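Local coordinates for alpha-actinin-like protein 1 (Schizosaccharomyces pombe, PDB 5BVR) that binds actin filaments through a tandem pair of calponin-homology domains and takes part in actin-ring formation, cytokinesis and septation, at residues Arg67-Leu78 and Ile91-Gly99; Lys138-Val148 and Asn157-Gln167. All coordinates share one frame; numbering follows the deposited sequence.

Contact 1: residues Arg67-Leu78 and Ile91-Gly99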
loop_
_atom_site.group_PDB
_atom_site.type_symbol
_atom_site.label_atom_id
_atom_site.label_comp_id
_atom_site.label_asym_id
_atom_site.label_seq_id
_atom_site.Cartn_x
_atom_site.Cartn_y
_atom_site.Cartn_z
ATOM N N ARG A 67 8.560 -11.000 27.860
ATOM C CA ARG A 67 8.009 -9.688 27.512
ATOM C C ARG A 67 9.083 -8.597 27.405
ATOM O O ARG A 67 9.005 -7.766 26.488
ATOM C CB ARG A 67 6.916 -9.267 28.497
ATOM C CG ARG A 67 6.212 -7.967 28.143
ATOM C CD ARG A 67 5.116 -7.618 29.152
ATOM N NE ARG A 67 4.449 -6.361 28.828
ATOM C CZ ARG A 67 3.436 -6.232 27.965
ATOM N NH1 ARG A 67 2.933 -7.296 27.344
ATOM N NH2 ARG A 67 2.914 -5.038 27.772
ATOM N N VAL A 68 10.088 -8.608 28.282
ATOM C CA VAL A 68 11.109 -7.567 28.260
ATOM C C VAL A 68 11.798 -7.499 26.887
ATOM O O VAL A 68 12.133 -6.426 26.401
ATOM C CB VAL A 68 12.157 -7.755 29.403
ATOM C CG1 VAL A 68 12.863 -9.092 29.297
ATOM C CG2 VAL A 68 13.169 -6.622 29.414
ATOM N N HIS A 69 11.988 -8.652 26.267
ATOM C CA HIS A 69 12.698 -8.714 24.986
ATOM C C HIS A 69 11.815 -8.328 23.815
ATOM O O HIS A 69 12.309 -7.810 22.820
ATOM C CB HIS A 69 13.309 -10.090 24.817
ATOM C CG HIS A 69 14.378 -10.356 25.829
ATOM N ND1 HIS A 69 14.471 -11.528 26.546
ATOM C CD2 HIS A 69 15.370 -9.555 26.282
ATOM C CE1 HIS A 69 15.494 -11.451 27.379
ATOM N NE2 HIS A 69 16.057 -10.263 27.241
ATOM N N ARG A 70 10.509 -8.543 23.938
ATOM C CA ARG A 70 9.584 -8.083 22.908
ATOM C C ARG A 70 9.532 -6.570 22.951
ATOM O O ARG A 70 9.572 -5.909 21.914
ATOM C CB ARG A 70 8.192 -8.708 23.108
ATOM C CG ARG A 70 8.208 -10.236 22.971
ATOM C CD ARG A 70 6.825 -10.890 22.852
ATOM N NE ARG A 70 6.037 -10.823 24.070
ATOM C CZ ARG A 70 6.095 -11.715 25.058
ATOM N NH1 ARG A 70 6.929 -12.747 24.989
ATOM N NH2 ARG A 70 5.320 -11.566 26.129
ATOM N N LEU A 71 9.424 -6.005 24.147
ATOM C CA LEU A 71 9.461 -4.566 24.289
ATOM C C LEU A 71 10.770 -3.994 23.741
ATOM O O LEU A 71 10.750 -2.993 23.036
ATOM C CB LEU A 71 9.264 -4.145 25.741
ATOM C CG LEU A 71 7.858 -4.397 26.305
ATOM C CD1 LEU A 71 7.885 -4.297 27.825
ATOM C CD2 LEU A 71 6.827 -3.424 25.744
ATOM N N GLU A 72 11.895 -4.648 24.013
ATOM C CA GLU A 72 13.175 -4.178 23.492
ATOM C C GLU A 72 13.162 -4.131 21.970
ATOM O O GLU A 72 13.609 -3.145 21.364
ATOM C CB GLU A 72 14.336 -5.072 23.962
ATOM C CG GLU A 72 14.787 -4.859 25.383
ATOM C CD GLU A 72 15.856 -5.856 25.787
ATOM O OE1 GLU A 72 16.290 -6.654 24.929
ATOM O OE2 GLU A 72 16.244 -5.850 26.965
ATOM N N ASN A 73 12.666 -5.201 21.354
ATOM C CA ASN A 73 12.595 -5.262 19.894
ATOM C C ASN A 73 11.712 -4.164 19.342
ATOM O O ASN A 73 12.095 -3.460 18.415
ATOM C CB ASN A 73 12.084 -6.614 19.373
ATOM C CG ASN A 73 13.110 -7.737 19.500
ATOM O OD1 ASN A 73 14.285 -7.506 19.788
ATOM N ND2 ASN A 73 12.666 -8.951 19.247
ATOM N N VAL A 74 10.529 -4.001 19.915
ATOM C CA VAL A 74 9.629 -3.006 19.383
ATOM C C VAL A 74 10.207 -1.597 19.574
ATOM O O VAL A 74 10.090 -0.743 18.686
ATOM C CB VAL A 74 8.234 -3.132 20.023
ATOM C CG1 VAL A 74 7.357 -1.990 19.594
ATOM C CG2 VAL A 74 7.585 -4.435 19.626
ATOM N N ASN A 75 10.820 -1.358 20.731
ATOM C CA ASN A 75 11.412 -0.066 21.011
ATOM C C ASN A 75 12.523 0.235 19.988
ATOM O O ASN A 75 12.640 1.361 19.520
ATOM C CB ASN A 75 11.941 -0.020 22.443
ATOM C CG ASN A 75 12.462 1.340 22.834
ATOM O OD1 ASN A 75 11.712 2.308 22.915
ATOM N ND2 ASN A 75 13.758 1.418 23.094
ATOM N N LYS A 76 13.308 -0.780 19.630
ATOM C CA LYS A 76 14.323 -0.621 18.581
ATOM C C LYS A 76 13.686 -0.133 17.281
ATOM O O LYS A 76 14.171 0.808 16.652
ATOM C CB LYS A 76 15.044 -1.955 18.348
ATOM C CG LYS A 76 16.095 -1.932 17.280
ATOM C CD LYS A 76 16.755 -3.294 17.199
ATOM C CE LYS A 76 17.710 -3.392 16.050
ATOM N NZ LYS A 76 18.950 -2.643 16.376
ATOM N N ALA A 77 12.587 -0.765 16.891
ATOM C CA ALA A 77 11.879 -0.372 15.677
ATOM C C ALA A 77 11.375 1.059 15.761
ATOM O O ALA A 77 11.525 1.829 14.814
ATOM C CB ALA A 77 10.731 -1.310 15.428
ATOM N N LEU A 78 10.738 1.397 16.879
ATOM C CA LEU A 78 10.154 2.722 17.024
ATOM C C LEU A 78 11.239 3.780 17.025
ATOM O O LEU A 78 11.064 4.839 16.418
ATOM C CB LEU A 78 9.277 2.806 18.279
ATOM C CG LEU A 78 8.075 1.860 18.334
ATOM C CD1 LEU A 78 7.264 2.122 19.589
ATOM C CD2 LEU A 78 7.202 1.995 17.117
ATOM N N ILE A 91 2.100 6.487 20.264
ATOM C CA ILE A 91 2.354 5.049 20.238
ATOM C C ILE A 91 3.628 4.716 21.008
ATOM O O ILE A 91 4.642 5.397 20.883
ATOM C CB ILE A 91 2.418 4.479 18.797
ATOM C CG1 ILE A 91 2.323 2.952 18.830
ATOM C CG2 ILE A 91 3.656 4.971 18.066
ATOM C CD1 ILE A 91 2.025 2.321 17.486
ATOM N N GLY A 92 3.572 3.663 21.814
ATOM C CA GLY A 92 4.742 3.211 22.539
ATOM C C GLY A 92 4.848 1.718 22.353
ATOM O O GLY A 92 3.950 1.100 21.809
ATOM N N PRO A 93 5.956 1.129 22.798
ATOM C CA PRO A 93 6.197 -0.297 22.544
ATOM C C PRO A 93 5.087 -1.230 23.028
ATOM O O PRO A 93 4.785 -2.203 22.342
ATOM C CB PRO A 93 7.506 -0.558 23.288
ATOM C CG PRO A 93 8.205 0.748 23.195
ATOM C CD PRO A 93 7.136 1.784 23.391
ATOM N N ALA A 94 4.515 -0.955 24.196
ATOM C CA ALA A 94 3.492 -1.834 24.737
ATOM C C ALA A 94 2.238 -1.832 23.863
ATOM O O ALA A 94 1.515 -2.838 23.812
ATOM C CB ALA A 94 3.147 -1.454 26.187
ATOM N N ASP A 95 1.988 -0.737 23.146
ATOM C CA ASP A 95 0.827 -0.693 22.261
ATOM C C ASP A 95 0.943 -1.739 21.161
ATOM O O ASP A 95 -0.061 -2.292 20.683
ATOM C CB ASP A 95 0.681 0.692 21.643
ATOM C CG ASP A 95 0.403 1.770 22.676
ATOM O OD1 ASP A 95 -0.472 1.546 23.554
ATOM O OD2 ASP A 95 1.054 2.832 22.612
ATOM N N ILE A 96 2.174 -1.994 20.723
ATOM C CA ILE A 96 2.422 -2.992 19.697
ATOM C C ILE A 96 2.473 -4.393 20.310
ATOM O O ILE A 96 1.833 -5.315 19.810
ATOM C CB ILE A 96 3.692 -2.655 18.875
ATOM C CG1 ILE A 96 3.500 -1.296 18.175
ATOM C CG2 ILE A 96 3.977 -3.736 17.871
ATOM C CD1 ILE A 96 4.754 -0.715 17.594
ATOM N N VAL A 97 3.228 -4.544 21.399
ATOM C CA VAL A 97 3.330 -5.835 22.081
ATOM C C VAL A 97 1.941 -6.361 22.455
ATOM O O VAL A 97 1.678 -7.554 22.300
ATOM C CB VAL A 97 4.259 -5.761 23.314
ATOM C CG1 VAL A 97 4.231 -7.075 24.133
ATOM C CG2 VAL A 97 5.671 -5.413 22.870
ATOM N N ASP A 98 1.044 -5.463 22.876
ATOM C CA ASP A 98 -0.303 -5.845 23.311
ATOM C C ASP A 98 -1.378 -5.745 22.237
ATOM O O ASP A 98 -2.566 -5.919 22.533
ATOM C CB ASP A 98 -0.682 -5.020 24.533
ATOM C CG ASP A 98 0.166 -5.360 25.745
ATOM O OD1 ASP A 98 0.628 -6.513 25.835
ATOM O OD2 ASP A 98 0.329 -4.462 26.577
ATOM N N GLY A 99 -0.973 -5.486 20.994
ATOM C CA GLY A 99 -1.887 -5.635 19.874
ATOM C C GLY A 99 -2.979 -4.598 19.752
ATOM O O GLY A 99 -4.117 -4.943 19.424
#
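V97 and P93, one turn apart on the short helix 93-97, plug into successive holes on helix 67-78, and a salt bridge closes one end of the row. V97 fits among R67, R70, L71 and V74: its CG2 meets L71 CD2 at 3.7 Å, the two side chains crossing at about a right angle, while CG1 is turned to the guanidinium of R67. P93 fits among L71, V74, N75 and L78, with CB against L71 CD2, CG lying alongside N75, and CD 3.8 Å from L78 CD1. Next to them, I96 sends CD1 between two partners. V74 CG1 comes to 3.5 Å of it from a slanting approach, and L78 CD2 meets it tip to tip at 3.7 Å. I96 also touches L107 of helix 101-117; an alanine in place of this isoleucine would probably open a gap between V74, L78 and that helix.

At the outer end R67 runs straight out, CG trans to its backbone N (chi1 -175°) and the chain extended as far as NE, which carries the guanidinium past V97 to D98, the first residue beyond the helix. The grip is end-on and two-pronged: NH1 to OD1 and NH2 to OD2 of D98, both 2.9 Å, both on the syn sides of the carboxylate, with the two planes only 20° apart. R70 turns elsewhere, its NH1 held by the backbone carbonyls of P64 and R65.

The short helix belongs to the actin-binding region of the first calponin-homology domain and crosses the longer one at 117°. Apolar packing thus sets how it lies on helix 67-78, while the exposed, doubly bonded ion pair ties the turn after V97 to the first turn of that helix.

Contact 2: residues Lys138-Val148 and Asn157-Gln167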
loop_
_atom_site.group_PDB
_atom_site.type_symbol
_atom_site.label_atom_id
_atom_site.label_comp_id
_atom_site.label_asym_id
_atom_site.label_seq_id
_atom_site.Cartn_x
_atom_site.Cartn_y
_atom_site.Cartn_z
ATOM N N LYS A 138 -1.943 11.097 -16.442
ATOM C CA LYS A 138 -1.974 9.850 -17.184
ATOM C C LYS A 138 -3.377 9.525 -17.714
ATOM O O LYS A 138 -3.501 8.813 -18.703
ATOM C CB LYS A 138 -1.460 8.683 -16.343
ATOM C CG LYS A 138 0.048 8.714 -16.040
ATOM C CD LYS A 138 0.899 8.639 -17.298
ATOM C CE LYS A 138 2.373 8.483 -16.960
ATOM N NZ LYS A 138 3.191 8.282 -18.203
ATOM N N THR A 139 -4.420 10.060 -17.082
ATOM C CA THR A 139 -5.800 9.796 -17.539
ATOM C C THR A 139 -6.450 10.975 -18.239
ATOM O O THR A 139 -7.663 10.966 -18.478
ATOM C CB THR A 139 -6.703 9.327 -16.368
ATOM O OG1 THR A 139 -6.769 10.339 -15.349
ATOM C CG2 THR A 139 -6.200 8.013 -15.798
ATOM N N ALA A 140 -5.634 11.952 -18.599
ATOM C CA ALA A 140 -6.097 13.169 -19.269
ATOM C C ALA A 140 -6.948 12.896 -20.499
ATOM O O ALA A 140 -7.873 13.653 -20.782
ATOM C CB ALA A 140 -4.901 14.004 -19.650
ATOM N N ASN A 141 -6.640 11.839 -21.238
ATOM C CA ASN A 141 -7.374 11.581 -22.477
ATOM C C ASN A 141 -8.669 10.789 -22.324
ATOM O O ASN A 141 -9.291 10.416 -23.330
ATOM C CB ASN A 141 -6.469 10.879 -23.472
ATOM C CG ASN A 141 -5.332 11.769 -23.937
ATOM O OD1 ASN A 141 -5.486 12.986 -24.037
ATOM N ND2 ASN A 141 -4.186 11.169 -24.208
ATOM N N TYR A 142 -9.096 10.568 -21.080
ATOM C CA TYR A 142 -10.229 9.688 -20.775
ATOM C C TYR A 142 -11.423 10.434 -20.181
ATOM O O TYR A 142 -12.361 9.814 -19.683
ATOM C CB TYR A 142 -9.764 8.543 -19.849
ATOM C CG TYR A 142 -8.742 7.658 -20.505
ATOM C CD1 TYR A 142 -7.404 8.037 -20.578
ATOM C CD2 TYR A 142 -9.103 6.444 -21.080
ATOM C CE1 TYR A 142 -6.479 7.240 -21.197
ATOM C CE2 TYR A 142 -8.179 5.645 -21.704
ATOM C CZ TYR A 142 -6.860 6.039 -21.750
ATOM O OH TYR A 142 -5.923 5.243 -22.399
ATOM N N HIS A 143 -11.382 11.756 -20.246
ATOM C CA HIS A 143 -12.524 12.561 -19.857
ATOM C C HIS A 143 -13.604 12.453 -20.925
ATOM O O HIS A 143 -13.296 12.360 -22.114
ATOM C CB HIS A 143 -12.114 14.015 -19.670
ATOM C CG HIS A 143 -11.178 14.215 -18.523
ATOM N ND1 HIS A 143 -11.615 14.295 -17.217
ATOM C CD2 HIS A 143 -9.829 14.307 -18.474
ATOM C CE1 HIS A 143 -10.575 14.446 -16.416
ATOM N NE2 HIS A 143 -9.479 14.457 -17.154
ATOM N N PRO A 144 -14.879 12.529 -20.517
ATOM C CA PRO A 144 -15.368 12.807 -19.164
ATOM C C PRO A 144 -15.605 11.602 -18.263
ATOM O O PRO A 144 -15.846 11.802 -17.071
ATOM C CB PRO A 144 -16.702 13.488 -19.434
ATOM C CG PRO A 144 -17.187 12.807 -20.674
ATOM C CD PRO A 144 -15.975 12.549 -21.505
ATOM N N GLU A 145 -15.566 10.385 -18.799
ATOM C CA GLU A 145 -15.930 9.208 -18.007
ATOM C C GLU A 145 -14.971 8.940 -16.858
ATOM O O GLU A 145 -15.378 8.464 -15.796
ATOM C CB GLU A 145 -16.007 7.967 -18.891
ATOM C CG GLU A 145 -17.166 7.980 -19.871
ATOM C CD GLU A 145 -16.749 8.411 -21.266
ATOM O OE1 GLU A 145 -15.817 9.239 -21.390
ATOM O OE2 GLU A 145 -17.354 7.912 -22.241
ATOM N N VAL A 146 -13.693 9.203 -17.087
ATOM C CA VAL A 146 -12.698 9.177 -16.018
ATOM C C VAL A 146 -12.401 10.605 -15.581
ATOM O O VAL A 146 -12.186 11.494 -16.403
ATOM C CB VAL A 146 -11.402 8.491 -16.508
ATOM C CG1 VAL A 146 -10.300 8.582 -15.452
ATOM C CG2 VAL A 146 -11.664 7.052 -16.887
ATOM N N ASP A 147 -12.394 10.824 -14.270
ATOM C CA ASP A 147 -12.089 12.131 -13.713
ATOM C C ASP A 147 -11.519 11.919 -12.321
ATOM O O ASP A 147 -12.252 11.786 -11.342
ATOM C CB ASP A 147 -13.327 13.017 -13.667
ATOM C CG ASP A 147 -13.017 14.429 -13.201
ATOM O OD1 ASP A 147 -11.839 14.836 -13.202
ATOM O OD2 ASP A 147 -13.977 15.146 -12.842
ATOM N N VAL A 148 -10.198 11.840 -12.229
ATOM C CA VAL A 148 -9.561 11.511 -10.965
ATOM C C VAL A 148 -9.432 12.778 -10.135
ATOM O O VAL A 148 -8.674 13.690 -10.478
ATOM C CB VAL A 148 -8.202 10.851 -11.184
ATOM C CG1 VAL A 148 -7.553 10.585 -9.847
ATOM C CG2 VAL A 148 -8.366 9.552 -11.919
ATOM N N ASN A 157 -15.737 2.977 -9.917
ATOM C CA ASN A 157 -16.401 2.405 -11.099
ATOM C C ASN A 157 -15.484 1.570 -11.994
ATOM O O ASN A 157 -15.921 1.089 -13.036
ATOM C CB ASN A 157 -17.156 3.467 -11.913
ATOM C CG ASN A 157 -16.244 4.388 -12.715
ATOM O OD1 ASN A 157 -15.066 4.133 -12.863
ATOM N ND2 ASN A 157 -16.797 5.460 -13.241
ATOM N N GLY A 158 -14.218 1.417 -11.596
ATOM C CA GLY A 158 -13.288 0.569 -12.348
ATOM C C GLY A 158 -12.552 1.231 -13.496
ATOM O O GLY A 158 -11.512 0.719 -13.946
ATOM N N LEU A 159 -13.070 2.346 -13.989
ATOM C CA LEU A 159 -12.572 2.888 -15.257
ATOM C C LEU A 159 -11.216 3.542 -15.107
ATOM O O LEU A 159 -10.392 3.447 -16.035
ATOM C CB LEU A 159 -13.549 3.875 -15.883
ATOM C CG LEU A 159 -14.824 3.243 -16.429
ATOM C CD1 LEU A 159 -15.792 4.336 -16.920
ATOM C CD2 LEU A 159 -14.526 2.243 -17.539
ATOM N N ALA A 160 -10.967 4.225 -13.993
ATOM C CA ALA A 160 -9.657 4.869 -13.828
ATOM C C ALA A 160 -8.523 3.831 -13.849
ATOM O O ALA A 160 -7.483 4.051 -14.475
ATOM C CB ALA A 160 -9.592 5.720 -12.565
ATOM N N PHE A 161 -8.713 2.700 -13.160
ATOM C CA PHE A 161 -7.728 1.627 -13.185
ATOM C C PHE A 161 -7.543 1.129 -14.617
ATOM O O PHE A 161 -6.404 0.952 -15.065
ATOM C CB PHE A 161 -8.102 0.447 -12.285
ATOM C CG PHE A 161 -7.999 0.741 -10.814
ATOM C CD1 PHE A 161 -6.780 0.990 -10.225
ATOM C CD2 PHE A 161 -9.126 0.720 -10.012
ATOM C CE1 PHE A 161 -6.667 1.234 -8.852
ATOM C CE2 PHE A 161 -9.011 0.951 -8.624
ATOM C CZ PHE A 161 -7.784 1.222 -8.072
ATOM N N CYS A 162 -8.644 0.906 -15.325
ATOM C CA CYS A 162 -8.550 0.422 -16.705
ATOM C C CYS A 162 -7.851 1.426 -17.607
ATOM O O CYS A 162 -7.041 1.034 -18.458
ATOM C CB CYS A 162 -9.919 0.088 -17.283
ATOM S SG CYS A 162 -10.679 -1.402 -16.565
ATOM N N ALA A 163 -8.129 2.715 -17.417
ATOM C CA ALA A 163 -7.536 3.756 -18.257
ATOM C C ALA A 163 -6.042 3.841 -17.992
ATOM O O ALA A 163 -5.256 4.013 -18.935
ATOM C CB ALA A 163 -8.183 5.086 -17.992
ATOM N N LEU A 164 -5.633 3.728 -16.726
ATOM C CA LEU A 164 -4.206 3.776 -16.416
ATOM C C LEU A 164 -3.467 2.674 -17.144
ATOM O O LEU A 164 -2.405 2.901 -17.696
ATOM C CB LEU A 164 -3.982 3.646 -14.914
ATOM C CG LEU A 164 -4.150 4.898 -14.064
ATOM C CD1 LEU A 164 -3.972 4.534 -12.588
ATOM C CD2 LEU A 164 -3.173 5.984 -14.439
ATOM N N ILE A 165 -4.026 1.470 -17.131
ATOM C CA ILE A 165 -3.402 0.331 -17.785
ATOM C C ILE A 165 -3.381 0.542 -19.297
ATOM O O ILE A 165 -2.341 0.368 -19.946
ATOM C CB ILE A 165 -4.133 -0.972 -17.451
ATOM C CG1 ILE A 165 -3.943 -1.277 -15.961
ATOM C CG2 ILE A 165 -3.592 -2.123 -18.285
ATOM C CD1 ILE A 165 -4.809 -2.399 -15.463
ATOM N N HIS A 166 -4.522 0.912 -19.857
ATOM C CA HIS A 166 -4.609 1.112 -21.295
ATOM C C HIS A 166 -3.609 2.151 -21.827
ATOM O O HIS A 166 -2.976 1.941 -22.884
ATOM C CB HIS A 166 -6.038 1.506 -21.684
ATOM C CG HIS A 166 -6.208 1.831 -23.126
ATOM N ND1 HIS A 166 -6.457 3.112 -23.565
ATOM C CD2 HIS A 166 -6.174 1.050 -24.230
ATOM C CE1 HIS A 166 -6.561 3.106 -24.885
ATOM N NE2 HIS A 166 -6.416 1.864 -25.311
ATOM N N GLN A 167 -3.462 3.279 -21.145
ATOM C CA GLN A 167 -2.592 4.326 -21.672
ATOM C C GLN A 167 -1.127 3.908 -21.590
ATOM O O GLN A 167 -0.312 4.310 -22.421
ATOM C CB GLN A 167 -2.823 5.681 -21.013
ATOM C CG GLN A 167 -2.601 5.730 -19.531
ATOM C CD GLN A 167 -1.154 5.909 -19.170
ATOM O OE1 GLN A 167 -0.422 6.642 -19.846
ATOM N NE2 GLN A 167 -0.740 5.270 -18.068
HETATM O O HOH W 1 2.524 5.174 -17.641
HETATM O O HOH W 2 2.155 6.984 -20.600
HETATM O O HOH W 3 -14.571 7.130 -13.859
#
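This is a loop-on-helix contact within the second calponin-homology domain: the irregular chain following helix 127-138 wraps over one side of helix 159-168, largely through apolar side chains, with one direct hydrogen bond from Y142 and water bridges near K138. Y142 lies at the middle. The methyl of A163 sits over one face of its ring, CB 3.6 Å from the centroid and 16° off the normal, a CH-pi contact. With CG anti to the backbone N (chi1 176°), the H166 ring is carried to the tyrosine hydroxyl, and Y142 OH and H166 ND1 share a very short hydrogen bond (2.5 Å) in which either could be the donor; the rings meet rim to rim, nearly perpendicular. V146 continues the packing, CG2 on L159 CB at 3.8 Å and CG1 on A160, while V148 CG2 reaches the same alanine. Near the other end, L164 CD2 rests on K138 CB and T139 CG2.

Water bridges K138 NZ to Q167 OE1; a second water, at Q167 NE2, is held only weakly by the lysine. N157 OD1 accepts from L159 N in an Asx turn. The small A160 and A163 are consistent with the loop's close approach, Y142-H166 is the direct polar tie, and water adds looser links near K138.

Contact 1 is complete before the chain enters contact 2, and each joins parts of a different calponin-homology domain: helices 67-83 and 93-97 of the first, the loop after helix 127-138 and helix 159-168 of the second. Their centres are about 43 Å apart and the nearest atoms about 27 Å, with the centre of the chain between them, so they share no residue and do not touch. Contact 1 includes part of the actin-binding region, whereas contact 2 lies in the other domain, with the side chain of K138 about 5 Å from a bound zinc ion. Together they mark local packing within each half of the tandem pair that makes up the actin-binding domain of this alpha-actinin.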